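Long-range contacts in putative immunoglobulin A1 protease (Bacteroides ovatus, PDB 3N6Z), which is of unknown function but may act as an immunoglobulin A1 protease, and folds as a parallel beta-helix: residues Leu75-Met81 and His107-Phe112; Val169-Thr173 and Phe359-Glu363. All coordinates share one frame. Where two conformers were deposited one is given. Residue numbers count along the deposited sequence, not the author numbering.

Contact 1: Leu75-Met81 and His107-Phe112; sequences LGADIDM and HVIKNF
Two neighbouring coils of a parallel beta-helix meet here, at the outermost strand pair of one of its sheets. Strands 79-80 and 107-110 run parallel, with Ile79 beside Ile109 (CA-CA 4.7 Å) and Asp80 beside Lys110. Ile79 bonds both ways: its N donates to Val108 O (2.9 Å), and its O accepts from Lys110 N (2.7 Å). Met81 N then reaches Lys110 O at 2.8 Å. Before the strand, the bend at Gly76 (phi/psi -109/3), followed by extended Ala77, forms a shelf for the His107 ring (chi1 m), one face of which lies over Gly76 C and Ala77 C, with ND1 3.5 Å from Ala77 C. Ile79 and Ile109 share one face of the sheet. There Ile109 (m, t) fills the gap between Leu75, whose CD1 lies 3.9 Å from Ile109 CG1, and selenomethionine Met81, whose SE lies 3.5 Å from Ile109 CG2. Met81 SE also sits 3.7 Å from Phe112 CD1, a Met-aromatic contact, while Ile58 of helix 55-58 packs on Ile79, Ile109 and Met81. Asp80 and Lys110 share the opposite face, Lys110 turning to a salt bridge with Glu363; just past the strand Asn111, in the left-handed helical region (62/31), donates from ND2 to Asp80 OD1 (2.9 Å). Asp78 (m) reaches across to the start of 107-110, its OD1 accepting from Val108 N at 2.9 Å and from a water at 2.7 Å.

Contact 2: Val169-Thr173 and Phe359-Glu363; sequences VNCYT and FQWSE
The C-terminal tail, 359-363, folds against a corner of one coil, 169-173, with Asn170 CA and Phe359 CA 8.5 Å apart, as are Tyr172 CA and Ser362 CA, and aromatic side chains between. Strand 166-169 ends at Val169, and Asn170 turns the chain with left-handed helical angles (57/46). This bend sets Asn170 O at the edge of the indole, 3.3 Å from Trp361 CZ2, and Asn170 C 3.7 Å from Phe359 CE2. Asn170 ND2 is bonded to Asn132 on the preceding coil, and the side chain also touches Asn203. At Cys171 (-127/164) the chain is extended again; its CA-to-CB bond points away from the tail, while its O meets the edge of the Phe359 ring, 3.5 Å from CZ. Tyr172 (-149/159, chi1 p) projects toward the tail and has the largest area covered by it of the residues in 169-173. Its CD2 lies 3.8 Å from Phe359 CD2, with ring planes at 82° and centroids 5.8 Å apart, and its CE2 is 3.9 Å from Trp361 CZ3. Beyond the rings, Tyr172 OH accepts from Glu363 N (3.0 Å), and one water joins Tyr172 OH to Glu363 O, 2.7 Å from each. A type I turn from Phe359 to Ser362 shapes the tail, closed by the hydrogen bond from Ser362 N to Phe359 O (3.1 Å) and braced by one from Phe359 N to Ser362 OG (2.9 Å). Tyr205 of the following coil stacks on Tyr172 and bonds Ser362 OG. Tyr172, Phe359 and Trp361 thus form an aromatic cluster that fastens the C-terminal tail to the flank of the parallel beta-helix.

Overall arrangement
Contact 1 closes before contact 2 opens along the chain, and their centres lie about 12 Å apart on the same side of the molecule. Both reach one parallel sheet of the beta-helix, where strand 133-136 separates 107-110 from 172-174. Contact 1 joins two early successive coils, whereas contact 2 brings the last residues back across some 185 residues to the early part of the solenoid. They touch directly: Lys110 NZ forms a salt bridge with Glu363 OE1 (2.9 Å), and Val108 CG1 packs 3.4 Å from Tyr172 OH. The C-terminal tail thereby reaches from 172-174 past 133-136 to 107-110 and links the end of the chain to its early coils.

Contact 1: Leu75-Met81 and His107-Phe112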
loop_
_atom_site.group_PDB
_atom_site.type_symbol
_atom_site.label_atom_id
_atom_site.label_comp_id
_atom_site.label_asym_id
_atom_site.label_seq_id
_atom_site.Cartn_x
_atom_site.Cartn_y
_atom_site.Cartn_z
ATOM N N LEU A 75 -4.079 -0.037 17.820
ATOM C CA LEU A 75 -2.873 0.448 18.503
ATOM C C LEU A 75 -3.247 1.478 19.549
ATOM O O LEU A 75 -4.030 2.397 19.257
ATOM C CB LEU A 75 -1.883 1.098 17.535
ATOM C CG LEU A 75 -1.348 0.204 16.396
ATOM C CD1 LEU A 75 -0.330 0.998 15.562
ATOM C CD2 LEU A 75 -0.692 -1.064 16.989
ATOM N N GLY A 76 -2.640 1.354 20.719
ATOM C CA GLY A 76 -2.781 2.346 21.809
ATOM C C GLY A 76 -1.532 3.169 22.042
ATOM O O GLY A 76 -1.513 4.014 22.948
ATOM N N ALA A 77 -0.514 2.949 21.220
ATOM C CA ALA A 77 0.786 3.634 21.282
ATOM C C ALA A 77 1.485 3.420 19.948
ATOM O O ALA A 77 1.157 2.495 19.198
ATOM C CB ALA A 77 1.649 3.046 22.420
ATOM N N ASP A 78 2.515 4.222 19.681
ATOM C CA ASP A 78 3.443 3.910 18.599
ATOM C C ASP A 78 4.161 2.609 18.970
ATOM O O ASP A 78 4.384 2.328 20.141
ATOM C CB ASP A 78 4.510 4.999 18.403
ATOM C CG ASP A 78 3.956 6.335 17.888
ATOM O OD1 ASP A 78 2.801 6.384 17.401
ATOM O OD2 ASP A 78 4.699 7.312 17.993
ATOM N N ILE A 79 4.509 1.834 17.951
ATOM C CA ILE A 79 5.121 0.527 18.120
ATOM C C ILE A 79 6.445 0.518 17.374
ATOM O O ILE A 79 6.472 0.722 16.164
ATOM C CB ILE A 79 4.237 -0.618 17.599
ATOM C CG1 ILE A 79 2.831 -0.510 18.199
ATOM C CG2 ILE A 79 4.933 -2.001 17.891
ATOM C CD1 ILE A 79 2.724 -0.720 19.714
ATOM N N ASP A 80 7.530 0.287 18.068
ATOM C CA ASP A 80 8.843 0.201 17.412
ATOM C C ASP A 80 9.237 -1.270 17.382
ATOM O O ASP A 80 9.467 -1.885 18.432
ATOM C CB ASP A 80 9.883 1.057 18.134
ATOM C CG ASP A 80 11.192 1.151 17.380
ATOM O OD1 ASP A 80 11.516 0.223 16.607
ATOM O OD2 ASP A 80 11.925 2.142 17.601
HETATM N N MSE A 81 9.302 -1.808 16.156
HETATM C CA MSE A 81 9.599 -3.213 15.908
HETATM C C MSE A 81 11.086 -3.515 15.701
HETATM O O MSE A 81 11.451 -4.607 15.234
HETATM C CB MSE A 81 8.759 -3.716 14.739
HETATM C CG MSE A 81 7.258 -3.740 15.064
HETATM SE SE MSE A 81 6.158 -4.434 13.626
HETATM C CE MSE A 81 6.679 -6.311 13.854
ATOM N N HIS A 107 -1.309 6.273 15.190
ATOM C CA HIS A 107 0.014 5.908 15.650
ATOM C C HIS A 107 0.850 5.350 14.503
ATOM O O HIS A 107 0.339 5.013 13.421
ATOM C CB HIS A 107 -0.059 4.882 16.790
ATOM C CG HIS A 107 -0.810 5.364 17.979
ATOM N ND1 HIS A 107 -0.284 6.247 18.890
ATOM C CD2 HIS A 107 -2.057 5.081 18.404
ATOM C CE1 HIS A 107 -1.193 6.488 19.826
ATOM N NE2 HIS A 107 -2.272 5.791 19.560
ATOM N N VAL A 108 2.144 5.225 14.776
ATOM C CA VAL A 108 3.079 4.665 13.798
ATOM C C VAL A 108 3.689 3.361 14.298
ATOM O O VAL A 108 3.868 3.148 15.503
ATOM C CB VAL A 108 4.177 5.664 13.373
ATOM C CG1 VAL A 108 3.535 6.906 12.680
ATOM C CG2 VAL A 108 5.078 6.033 14.522
ATOM N N ILE A 109 3.999 2.501 13.341
ATOM C CA ILE A 109 4.766 1.282 13.515
ATOM C C ILE A 109 6.124 1.541 12.861
ATOM O O ILE A 109 6.214 1.780 11.633
ATOM C CB ILE A 109 4.088 0.084 12.863
ATOM C CG1 ILE A 109 2.710 -0.172 13.477
ATOM C CG2 ILE A 109 4.964 -1.194 13.001
ATOM C CD1 ILE A 109 1.856 -1.202 12.759
ATOM N N LYS A 110 7.177 1.535 13.646
ATOM C CA LYS A 110 8.532 1.877 13.191
ATOM C C LYS A 110 9.389 0.638 13.021
ATOM O O LYS A 110 9.297 -0.327 13.790
ATOM C CB LYS A 110 9.230 2.821 14.201
ATOM C CG LYS A 110 8.532 4.084 14.501
ATOM C CD LYS A 110 9.454 5.099 15.221
ATOM C CE LYS A 110 10.617 5.546 14.353
ATOM N NZ LYS A 110 11.174 6.867 14.825
ATOM N N ASN A 111 10.283 0.682 12.029
ATOM C CA ASN A 111 11.349 -0.325 11.881
ATOM C C ASN A 111 10.814 -1.745 11.659
ATOM O O ASN A 111 11.411 -2.727 12.096
ATOM C CB ASN A 111 12.314 -0.250 13.094
ATOM C CG ASN A 111 12.895 1.140 13.263
ATOM O OD1 ASN A 111 13.259 1.785 12.273
ATOM N ND2 ASN A 111 12.944 1.631 14.496
ATOM N N PHE A 112 9.662 -1.841 11.008
ATOM C CA PHE A 112 9.094 -3.125 10.617
ATOM C C PHE A 112 9.900 -3.747 9.488
ATOM O O PHE A 112 10.172 -3.086 8.497
ATOM C CB PHE A 112 7.626 -2.936 10.201
ATOM C CG PHE A 112 7.033 -4.115 9.490
ATOM C CD1 PHE A 112 6.972 -5.343 10.116
ATOM C CD2 PHE A 112 6.478 -3.990 8.227
ATOM C CE1 PHE A 112 6.431 -6.443 9.471
ATOM C CE2 PHE A 112 5.922 -5.094 7.554
ATOM C CZ PHE A 112 5.889 -6.322 8.198
HETATM O O HOH W 1 1.527 8.718 17.873
#

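Contact 2: Val169-Thr173 and Phe359-Glu363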
loop_
_atom_site.group_PDB
_atom_site.type_symbol
_atom_site.label_atom_id
_atom_site.label_comp_id
_atom_site.label_asym_id
_atom_site.label_seq_id
_atom_site.Cartn_x
_atom_site.Cartn_y
_atom_site.Cartn_z
ATOM N N VAL A 169 -7.040 2.952 4.401
ATOM C CA VAL A 169 -7.521 4.326 4.446
ATOM C C VAL A 169 -6.720 5.125 5.509
ATOM O O VAL A 169 -6.536 4.649 6.644
ATOM C CB VAL A 169 -9.047 4.337 4.738
ATOM C CG1 VAL A 169 -9.586 5.741 4.760
ATOM C CG2 VAL A 169 -9.797 3.494 3.686
ATOM N N ASN A 170 -6.320 6.344 5.175
ATOM C CA ASN A 170 -5.627 7.215 6.135
ATOM C C ASN A 170 -4.357 6.546 6.673
ATOM O O ASN A 170 -4.114 6.531 7.886
ATOM C CB ASN A 170 -6.511 7.652 7.318
ATOM C CG ASN A 170 -7.873 8.135 6.923
ATOM O OD1 ASN A 170 -8.103 8.696 5.852
ATOM N ND2 ASN A 170 -8.825 7.901 7.829
ATOM N N CYS A 171 -3.565 5.972 5.769
ATOM C CA CYS A 171 -2.329 5.308 6.141
ATOM C C CYS A 171 -1.152 5.845 5.330
ATOM O O CYS A 171 -1.333 6.433 4.268
ATOM C CB CYS A 171 -2.421 3.786 5.954
ATOM S SG CYS A 171 -3.607 2.970 7.017
ATOM N N TYR A 172 0.058 5.575 5.795
ATOM C CA TYR A 172 1.245 5.919 5.044
ATOM C C TYR A 172 2.360 4.958 5.310
ATOM O O TYR A 172 2.365 4.246 6.329
ATOM C CB TYR A 172 1.675 7.363 5.309
ATOM C CG TYR A 172 2.406 7.653 6.613
ATOM C CD1 TYR A 172 3.790 7.619 6.665
ATOM C CD2 TYR A 172 1.713 8.082 7.740
ATOM C CE1 TYR A 172 4.481 8.008 7.827
ATOM C CE2 TYR A 172 2.391 8.447 8.918
ATOM C CZ TYR A 172 3.762 8.431 8.941
ATOM O OH TYR A 172 4.435 8.843 10.080
ATOM N N THR A 173 3.308 4.921 4.376
ATOM C CA THR A 173 4.523 4.138 4.514
ATOM C C THR A 173 5.755 4.904 4.087
ATOM O O THR A 173 5.722 5.752 3.178
ATOM C CB THR A 173 4.485 2.808 3.736
ATOM O OG1 THR A 173 4.510 3.088 2.342
ATOM C CG2 THR A 173 3.226 1.992 4.068
ATOM N N PHE A 359 0.460 13.782 7.078
ATOM C CA PHE A 359 -0.723 13.883 7.895
ATOM C C PHE A 359 -0.427 14.750 9.095
ATOM O O PHE A 359 0.723 14.859 9.537
ATOM C CB PHE A 359 -1.216 12.507 8.395
ATOM C CG PHE A 359 -1.569 11.513 7.307
ATOM C CD1 PHE A 359 -2.032 11.886 6.063
ATOM C CD2 PHE A 359 -1.471 10.170 7.600
ATOM C CE1 PHE A 359 -2.383 10.931 5.123
ATOM C CE2 PHE A 359 -1.849 9.200 6.688
ATOM C CZ PHE A 359 -2.274 9.600 5.442
ATOM N N GLN A 360 -1.491 15.266 9.690
ATOM C CA GLN A 360 -1.345 16.075 10.894
ATOM C C GLN A 360 -0.715 15.281 12.034
ATOM O O GLN A 360 -0.033 15.851 12.879
ATOM C CB GLN A 360 -2.687 16.673 11.256
ATOM C CG GLN A 360 -3.008 17.784 10.246
ATOM C CD GLN A 360 -4.352 18.379 10.383
ATOM O OE1 GLN A 360 -4.865 18.512 11.491
ATOM N NE2 GLN A 360 -4.963 18.748 9.245
ATOM N N TRP A 361 -0.903 13.956 12.024
ATOM C CA TRP A 361 -0.361 13.043 13.031
ATOM C C TRP A 361 0.888 12.263 12.594
ATOM O O TRP A 361 1.394 11.452 13.346
ATOM C CB TRP A 361 -1.438 12.082 13.478
ATOM C CG TRP A 361 -2.165 11.335 12.427
ATOM C CD1 TRP A 361 -3.348 11.685 11.879
ATOM C CD2 TRP A 361 -1.802 10.065 11.823
ATOM N NE1 TRP A 361 -3.751 10.738 10.953
ATOM C CE2 TRP A 361 -2.841 9.721 10.930
ATOM C CE3 TRP A 361 -0.734 9.178 11.985
ATOM C CZ2 TRP A 361 -2.829 8.535 10.174
ATOM C CZ3 TRP A 361 -0.717 8.014 11.251
ATOM C CH2 TRP A 361 -1.768 7.705 10.344
ATOM N N SER A 362 1.405 12.504 11.391
ATOM C CA SER A 362 2.613 11.833 10.932
ATOM C C SER A 362 3.770 12.127 11.857
ATOM O O SER A 362 3.902 13.252 12.381
ATOM C CB SER A 362 2.960 12.230 9.488
ATOM O OG SER A 362 1.953 11.832 8.563
ATOM N N GLU A 363 4.596 11.111 12.084
ATOM C CA GLU A 363 5.811 11.294 12.856
ATOM C C GLU A 363 6.737 12.290 12.144
ATOM O O GLU A 363 6.869 12.294 10.911
ATOM C CB GLU A 363 6.529 9.967 13.102
ATOM C CG GLU A 363 7.641 10.128 14.117
ATOM C CD GLU A 363 8.351 8.864 14.480
ATOM O OE1 GLU A 363 9.018 8.298 13.601
ATOM O OE2 GLU A 363 8.322 8.492 15.675
ATOM O OXT GLU A 363 7.373 13.126 12.825
HETATM O O HOH W 2 6.729 10.111 9.343
#